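Local atomic coordinates of Myo-inositol phosphohydrolase (Mitsuokella multacida, PDB entry 4WU3), a protein that probably removes phosphate groups from inositol phosphates such as phytate, as a phosphatase of the protein-tyrosine-phosphatase-like family. Residues Y117-R122 against N205-T210; N90-S95 against W237-S242. The protein carries 2 engineered substitutions. All blocks are in the same frame, centred on the assembly; numbering follows the deposited sequence.

Contact 1. Residues Y117-R122 against N205-T210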
loop_
_atom_site.group_PDB
_atom_site.type_symbol
_atom_site.label_atom_id
_atom_site.label_comp_id
_atom_site.label_asym_id
_atom_site.label_seq_id
_atom_site.Cartn_x
_atom_site.Cartn_y
_atom_site.Cartn_z
ATOM N N TYR A 117 8.670 14.933 27.587
ATOM C CA TYR A 117 8.779 15.205 26.151
ATOM C C TYR A 117 7.521 14.751 25.424
ATOM O O TYR A 117 7.191 13.574 25.414
ATOM C CB TYR A 117 10.013 14.517 25.551
ATOM C CG TYR A 117 11.309 15.099 26.057
ATOM C CD1 TYR A 117 11.775 14.781 27.321
ATOM C CD2 TYR A 117 12.057 15.992 25.288
ATOM C CE1 TYR A 117 12.948 15.325 27.807
ATOM C CE2 TYR A 117 13.239 16.546 25.778
ATOM C CZ TYR A 117 13.680 16.198 27.034
ATOM O OH TYR A 117 14.854 16.718 27.554
ATOM N N ASP A 118 6.815 15.707 24.838
ATOM C CA ASP A 118 5.681 15.430 23.993
ATOM C C ASP A 118 6.220 15.078 22.625
ATOM O O ASP A 118 6.825 15.915 21.955
ATOM C CB ASP A 118 4.782 16.665 23.915
ATOM C CG ASP A 118 3.659 16.519 22.905
ATOM O OD1 ASP A 118 3.215 15.377 22.651
ATOM O OD2 ASP A 118 3.211 17.558 22.370
ATOM N N VAL A 119 6.029 13.827 22.227
ATOM C CA VAL A 119 6.393 13.389 20.893
ATOM C C VAL A 119 5.138 13.342 20.049
ATOM O O VAL A 119 4.334 12.404 20.144
ATOM C CB VAL A 119 7.080 12.010 20.903
ATOM C CG1 VAL A 119 7.475 11.600 19.494
ATOM C CG2 VAL A 119 8.308 12.035 21.808
ATOM N N ASP A 120 5.005 14.374 19.219
ATOM C CA ASP A 120 3.844 14.625 18.392
ATOM C C ASP A 120 4.038 14.013 17.019
ATOM O O ASP A 120 4.785 14.546 16.201
ATOM C CB ASP A 120 3.664 16.140 18.266
ATOM C CG ASP A 120 2.490 16.529 17.410
ATOM O OD1 ASP A 120 1.785 15.626 16.928
ATOM O OD2 ASP A 120 2.275 17.754 17.221
ATOM N N LEU A 121 3.345 12.909 16.748
ATOM C CA LEU A 121 3.594 12.141 15.529
ATOM C C LEU A 121 2.712 12.575 14.356
ATOM O O LEU A 121 2.658 11.911 13.330
ATOM C CB LEU A 121 3.396 10.642 15.807
ATOM C CG LEU A 121 4.233 10.067 16.945
ATOM C CD1 LEU A 121 3.748 8.677 17.340
ATOM C CD2 LEU A 121 5.716 10.062 16.573
ATOM N N ARG A 122 2.025 13.695 14.495
ATOM C CA ARG A 122 0.965 14.015 13.546
ATOM C C ARG A 122 1.450 14.858 12.388
ATOM O O ARG A 122 1.914 15.985 12.578
ATOM C CB ARG A 122 -0.181 14.747 14.239
ATOM C CG ARG A 122 -0.848 13.983 15.373
ATOM C CD ARG A 122 -1.926 14.843 16.019
ATOM N NE ARG A 122 -3.114 14.983 15.184
ATOM C CZ ARG A 122 -4.113 15.809 15.466
ATOM N NH1 ARG A 122 -4.045 16.574 16.549
ATOM N NH2 ARG A 122 -5.176 15.882 14.671
ATOM N N ASN A 205 8.668 19.746 27.223
ATOM C CA ASN A 205 9.427 19.701 25.985
ATOM C C ASN A 205 8.616 19.116 24.834
ATOM O O ASN A 205 7.627 18.423 25.055
ATOM C CB ASN A 205 10.666 18.865 26.205
ATOM C CG ASN A 205 11.503 19.383 27.342
ATOM O OD1 ASN A 205 12.246 20.347 27.177
ATOM N ND2 ASN A 205 11.382 18.755 28.510
ATOM N N TYR A 206 9.059 19.387 23.607
ATOM C CA TYR A 206 8.295 19.074 22.409
ATOM C C TYR A 206 9.185 18.527 21.304
ATOM O O TYR A 206 10.282 19.032 21.073
ATOM C CB TYR A 206 7.600 20.335 21.902
ATOM C CG TYR A 206 6.723 20.133 20.685
ATOM C CD1 TYR A 206 5.490 19.516 20.801
ATOM C CD2 TYR A 206 7.110 20.592 19.419
ATOM C CE1 TYR A 206 4.684 19.323 19.708
ATOM C CE2 TYR A 206 6.284 20.420 18.315
ATOM C CZ TYR A 206 5.078 19.777 18.477
ATOM O OH TYR A 206 4.233 19.587 17.416
ATOM N N PHE A 207 8.693 17.506 20.612
ATOM C CA PHE A 207 9.372 16.973 19.440
ATOM C C PHE A 207 8.329 16.537 18.408
ATOM O O PHE A 207 7.357 15.862 18.743
ATOM C CB PHE A 207 10.268 15.804 19.822
ATOM C CG PHE A 207 11.046 15.242 18.674
ATOM C CD1 PHE A 207 12.151 15.917 18.180
ATOM C CD2 PHE A 207 10.677 14.038 18.089
ATOM C CE1 PHE A 207 12.874 15.413 17.117
ATOM C CE2 PHE A 207 11.403 13.521 17.026
ATOM C CZ PHE A 207 12.505 14.212 16.538
ATOM N N ARG A 208 8.533 16.938 17.164
ATOM C CA ARG A 208 7.572 16.679 16.102
ATOM C C ARG A 208 8.150 15.777 15.029
ATOM O O ARG A 208 9.277 15.966 14.586
ATOM C CB ARG A 208 7.144 17.999 15.454
ATOM C CG ARG A 208 6.169 17.862 14.289
ATOM C CD ARG A 208 4.760 17.563 14.761
ATOM N NE ARG A 208 3.751 17.750 13.710
ATOM C CZ ARG A 208 3.159 18.910 13.426
ATOM N NH1 ARG A 208 3.475 20.003 14.096
ATOM N NH2 ARG A 208 2.242 18.981 12.466
ATOM N N LEU A 209 7.363 14.787 14.638
ATOM C CA LEU A 209 7.553 14.059 13.399
ATOM C C LEU A 209 6.286 14.192 12.617
ATOM O O LEU A 209 5.222 13.912 13.147
ATOM C CB LEU A 209 7.763 12.578 13.670
ATOM C CG LEU A 209 9.062 12.236 14.359
ATOM C CD1 LEU A 209 9.134 10.731 14.545
ATOM C CD2 LEU A 209 10.221 12.752 13.531
ATOM N N THR A 210 6.382 14.588 11.356
ATOM C CA THR A 210 5.190 14.811 10.548
ATOM C C THR A 210 4.741 13.546 9.799
ATOM O O THR A 210 4.884 13.453 8.585
ATOM C CB THR A 210 5.432 15.968 9.571
ATOM O OG1 THR A 210 6.672 15.769 8.883
ATOM C CG2 THR A 210 5.503 17.275 10.344
#

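Contact 2. Residues N90-S95 against W237-S242. Engineered in segment 237-242: Ser242 (natural residue Cys). With PO4 (phosphate ion), chain G.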
loop_
_atom_site.group_PDB
_atom_site.type_symbol
_atom_site.label_atom_id
_atom_site.label_comp_id
_atom_site.label_asym_id
_atom_site.label_seq_id
_atom_site.Cartn_x
_atom_site.Cartn_y
_atom_site.Cartn_z
ATOM N N ASN A 90 9.837 4.495 31.318
ATOM C CA ASN A 90 9.562 5.912 31.479
ATOM C C ASN A 90 8.859 6.461 30.263
ATOM O O ASN A 90 9.300 7.421 29.637
ATOM C CB ASN A 90 10.845 6.679 31.756
ATOM C CG ASN A 90 11.385 6.411 33.148
ATOM O OD1 ASN A 90 10.655 5.946 34.022
ATOM N ND2 ASN A 90 12.660 6.713 33.366
ATOM N N VAL A 91 7.726 5.854 29.959
ATOM C CA VAL A 91 7.045 6.118 28.734
ATOM C C VAL A 91 5.533 6.112 28.951
ATOM O O VAL A 91 5.022 5.348 29.776
ATOM C CB VAL A 91 7.445 5.055 27.696
ATOM C CG1 VAL A 91 6.699 3.751 27.941
ATOM C CG2 VAL A 91 7.176 5.564 26.299
ATOM N N SER A 92 4.827 6.978 28.232
ATOM C CA SER A 92 3.361 6.891 28.152
ATOM C C SER A 92 2.924 7.232 26.734
ATOM O O SER A 92 3.748 7.603 25.907
ATOM C CB SER A 92 2.664 7.801 29.177
ATOM O OG SER A 92 3.065 9.152 29.034
ATOM N N ALA A 93 1.629 7.075 26.460
ATOM C CA ALA A 93 1.079 7.292 25.127
ATOM C C ALA A 93 -0.431 7.524 25.180
ATOM O O ALA A 93 -1.096 7.178 26.161
ATOM C CB ALA A 93 1.390 6.097 24.237
ATOM N N SER A 94 -0.969 8.106 24.115
ATOM C CA SER A 94 -2.393 8.413 24.057
ATOM C C SER A 94 -2.758 8.972 22.717
ATOM O O SER A 94 -1.902 9.174 21.861
ATOM C CB SER A 94 -2.767 9.469 25.104
ATOM O OG SER A 94 -2.176 10.718 24.781
ATOM N N SER A 95 -4.056 9.231 22.564
ATOM C CA SER A 95 -4.591 10.059 21.504
ATOM C C SER A 95 -4.104 11.488 21.666
ATOM O O SER A 95 -3.464 11.838 22.654
ATOM C CB SER A 95 -6.107 10.105 21.628
ATOM O OG SER A 95 -6.484 10.930 22.735
ATOM N N TRP A 237 11.140 11.602 30.240
ATOM C CA TRP A 237 9.901 10.870 30.112
ATOM C C TRP A 237 9.315 11.194 28.750
ATOM O O TRP A 237 9.154 12.356 28.408
ATOM C CB TRP A 237 8.927 11.246 31.225
ATOM C CG TRP A 237 7.687 10.441 31.163
ATOM C CD1 TRP A 237 6.666 10.596 30.283
ATOM C CD2 TRP A 237 7.339 9.337 31.993
ATOM N NE1 TRP A 237 5.700 9.661 30.506
ATOM C CE2 TRP A 237 6.090 8.864 31.549
ATOM C CE3 TRP A 237 7.968 8.687 33.053
ATOM C CZ2 TRP A 237 5.442 7.787 32.149
ATOM C CZ3 TRP A 237 7.336 7.610 33.634
ATOM C CH2 TRP A 237 6.084 7.174 33.187
ATOM N N LEU A 238 9.027 10.153 27.976
ATOM C CA LEU A 238 8.491 10.292 26.625
ATOM C C LEU A 238 7.008 9.944 26.550
ATOM O O LEU A 238 6.584 8.872 26.968
ATOM C CB LEU A 238 9.261 9.388 25.662
ATOM C CG LEU A 238 10.724 9.761 25.413
ATOM C CD1 LEU A 238 11.288 8.948 24.255
ATOM C CD2 LEU A 238 10.871 11.245 25.131
ATOM N N HIS A 239 6.224 10.869 26.011
ATOM C CA HIS A 239 4.816 10.627 25.778
ATOM C C HIS A 239 4.552 10.715 24.287
ATOM O O HIS A 239 4.677 11.792 23.702
ATOM C CB HIS A 239 3.951 11.657 26.511
ATOM C CG HIS A 239 2.491 11.410 26.355
ATOM N ND1 HIS A 239 1.809 10.505 27.135
ATOM C CD2 HIS A 239 1.593 11.895 25.464
ATOM C CE1 HIS A 239 0.548 10.457 26.749
ATOM N NE2 HIS A 239 0.388 11.293 25.738
ATOM N N TYR A 240 4.216 9.579 23.676
ATOM C CA TYR A 240 3.938 9.512 22.246
ATOM C C TYR A 240 2.452 9.710 21.991
ATOM O O TYR A 240 1.593 9.177 22.716
ATOM C CB TYR A 240 4.336 8.152 21.671
ATOM C CG TYR A 240 5.792 7.807 21.810
ATOM C CD1 TYR A 240 6.736 8.360 20.969
ATOM C CD2 TYR A 240 6.219 6.903 22.775
ATOM C CE1 TYR A 240 8.074 8.040 21.096
ATOM C CE2 TYR A 240 7.546 6.576 22.910
ATOM C CZ TYR A 240 8.477 7.143 22.072
ATOM O OH TYR A 240 9.817 6.824 22.216
ATOM N N HIS A 241 2.135 10.474 20.959
ATOM C CA HIS A 241 0.749 10.578 20.547
ATOM C C HIS A 241 0.579 10.868 19.050
ATOM O O HIS A 241 1.451 11.451 18.390
ATOM C CB HIS A 241 0.033 11.632 21.386
ATOM C CG HIS A 241 0.129 13.010 20.825
ATOM N ND1 HIS A 241 -0.712 13.464 19.833
ATOM C CD2 HIS A 241 0.968 14.030 21.111
ATOM C CE1 HIS A 241 -0.389 14.707 19.526
ATOM N NE2 HIS A 241 0.628 15.071 20.287
ATOM N N SER A 242 -0.563 10.441 18.531
ATOM C CA SER A 242 -0.942 10.694 17.161
ATOM C C SER A 242 -2.340 11.322 17.206
ATOM O O SER A 242 -2.592 12.174 18.073
ATOM C CB SER A 242 -0.914 9.391 16.374
ATOM O OG SER A 242 -1.372 8.304 17.172
HETATM P P PO4 G . -3.456 6.983 14.798
HETATM O O1 PO4 G . -4.561 6.023 14.425
HETATM O O2 PO4 G . -3.092 6.678 16.233
HETATM O O3 PO4 G . -3.909 8.412 14.653
HETATM O O4 PO4 G . -2.220 6.801 13.935
#

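Contact 1. Residues Y117-R122 against N205-T210
Asp120 OD2 collects several partners on one carboxylate oxygen. The hydroxyl of Tyr206 donates to it over 2.7 Å (OH to OD2), meeting it on the anti side and somewhat out of the carboxylate plane, and His126 adds a second hydrogen bond. The guanidinium of Arg208 lies nearly flat against the carboxylate, the two planes 17° apart. Because OD2 sits over a face of that group, 3.8 Å from Arg208 NE, this long salt bridge is one of charge alone. The N-H groups are spent on other acceptors: Arg208 NE donates to Arg122 O (2.8 Å), NH2 adds a weak bond to the same oxygen, and NH1 pairs with Glu156. The bend in the arginine at chi2 (76°) turns its head along the neighbouring strand to that carbonyl. Asp120 OD1 accepts from Arg122 N at 3.1 Å, closing an Asx turn that helps fix the carboxylate.

On the same face, Asp118 OD2 meets the edge of the Tyr206 ring, 3.4 Å from CD1. The opposite face is less polar. Asn205 CB stands over the Tyr117 ring, 3.7 Å from its centroid, in a CH-pi contact, with the amide stacked nearly parallel to the ring and ND2 held by Ser114 O and Phe116 O. Val119 CG1 lies near the edge of the Phe207 ring, 4.3 Å from CD2, and Phe228 of helix 219-230 stacks on that ring. Alternating backbone bonds, from Asp118 N to Asn205 O through Leu209 N to Asp120 O, give the in-register pairing of parallel strands at one margin of the mixed beta-sheet in this PTP-like domain.

Contact 2. Residues N90-S95 against W237-S242
Strand 237-241, which runs into the phosphate-binding P-loop of the PTP-like fold, pairs in parallel with strand 91-94, and a row of side chains reinforces the pairing on one face. At its start the Trp237 indole lies over the backbone of Asn90 and Val91: the Asn90 carbonyl carbon sits 3.6 Å above the ring plane, over its centre. With CG opposite the backbone nitrogen (chi1 -176°), the indole swings across to the partner strand, where NE1 donates to Ser92 OG at 3.1 Å, almost straight (173°) and in the ring plane. The same hydroxyl is 2.6 Å from His239 ND1, a hydrogen bond in which either could be the donor. On the far edge of this imidazole NE2 donates to Ser94 OG (2.8 Å), and that hydroxyl in turn donates a hydrogen bond to Ser95 O, in the carbonyl plane and on a lone pair. Both serine oxygens lie in the imidazole plane, so the ring's rotation is fixed from two sides. Replacing Trp237 with an alanine would probably uncover the Asn90-Val91 peptide on this face and leave Ser92 OG without its indole donor.

Beyond His239 the strand leads into the P-loop signature that defines this phosphatase family, here with the engineered Ser242 in place of the natural cysteine. Its OG donates to phosphate O2 at 2.5 Å, and the ion is also held by the backbone nitrogens of Ala244 and Met246 and by Arg248 NE. On the other face of the sheet Val91 CG2 approaches the edge of the Tyr240 ring, 3.6 Å from CE2, while the Tyr240 hydroxyl is bonded to His256 on helix 247-261.

Overall arrangement
The two contacts are successive pairings in one sheet: strand 237-241 of contact 2 lies between strand 91-94 and strand 116-122 of contact 1, and strand 205-211 follows beyond. Their centres are 10 Å apart, and backbone bonds join them directly, Tyr117 N to Trp237 O at 2.7 Å and Val119 N to His239 O at 2.9 Å. His241 packs against Asp118 and Asp120, while its NE2 is bonded to Glu195. In sequence, both strands of contact 1 fall between those of contact 2. Strand 237-241 runs into the P-loop, where Ser242 holds the phosphate ion; a separate inositol tetrakisphosphate lies about 11 Å from the Ser242 side chain. His214, just past strand 205-211, helps line a pocket for such a ligand.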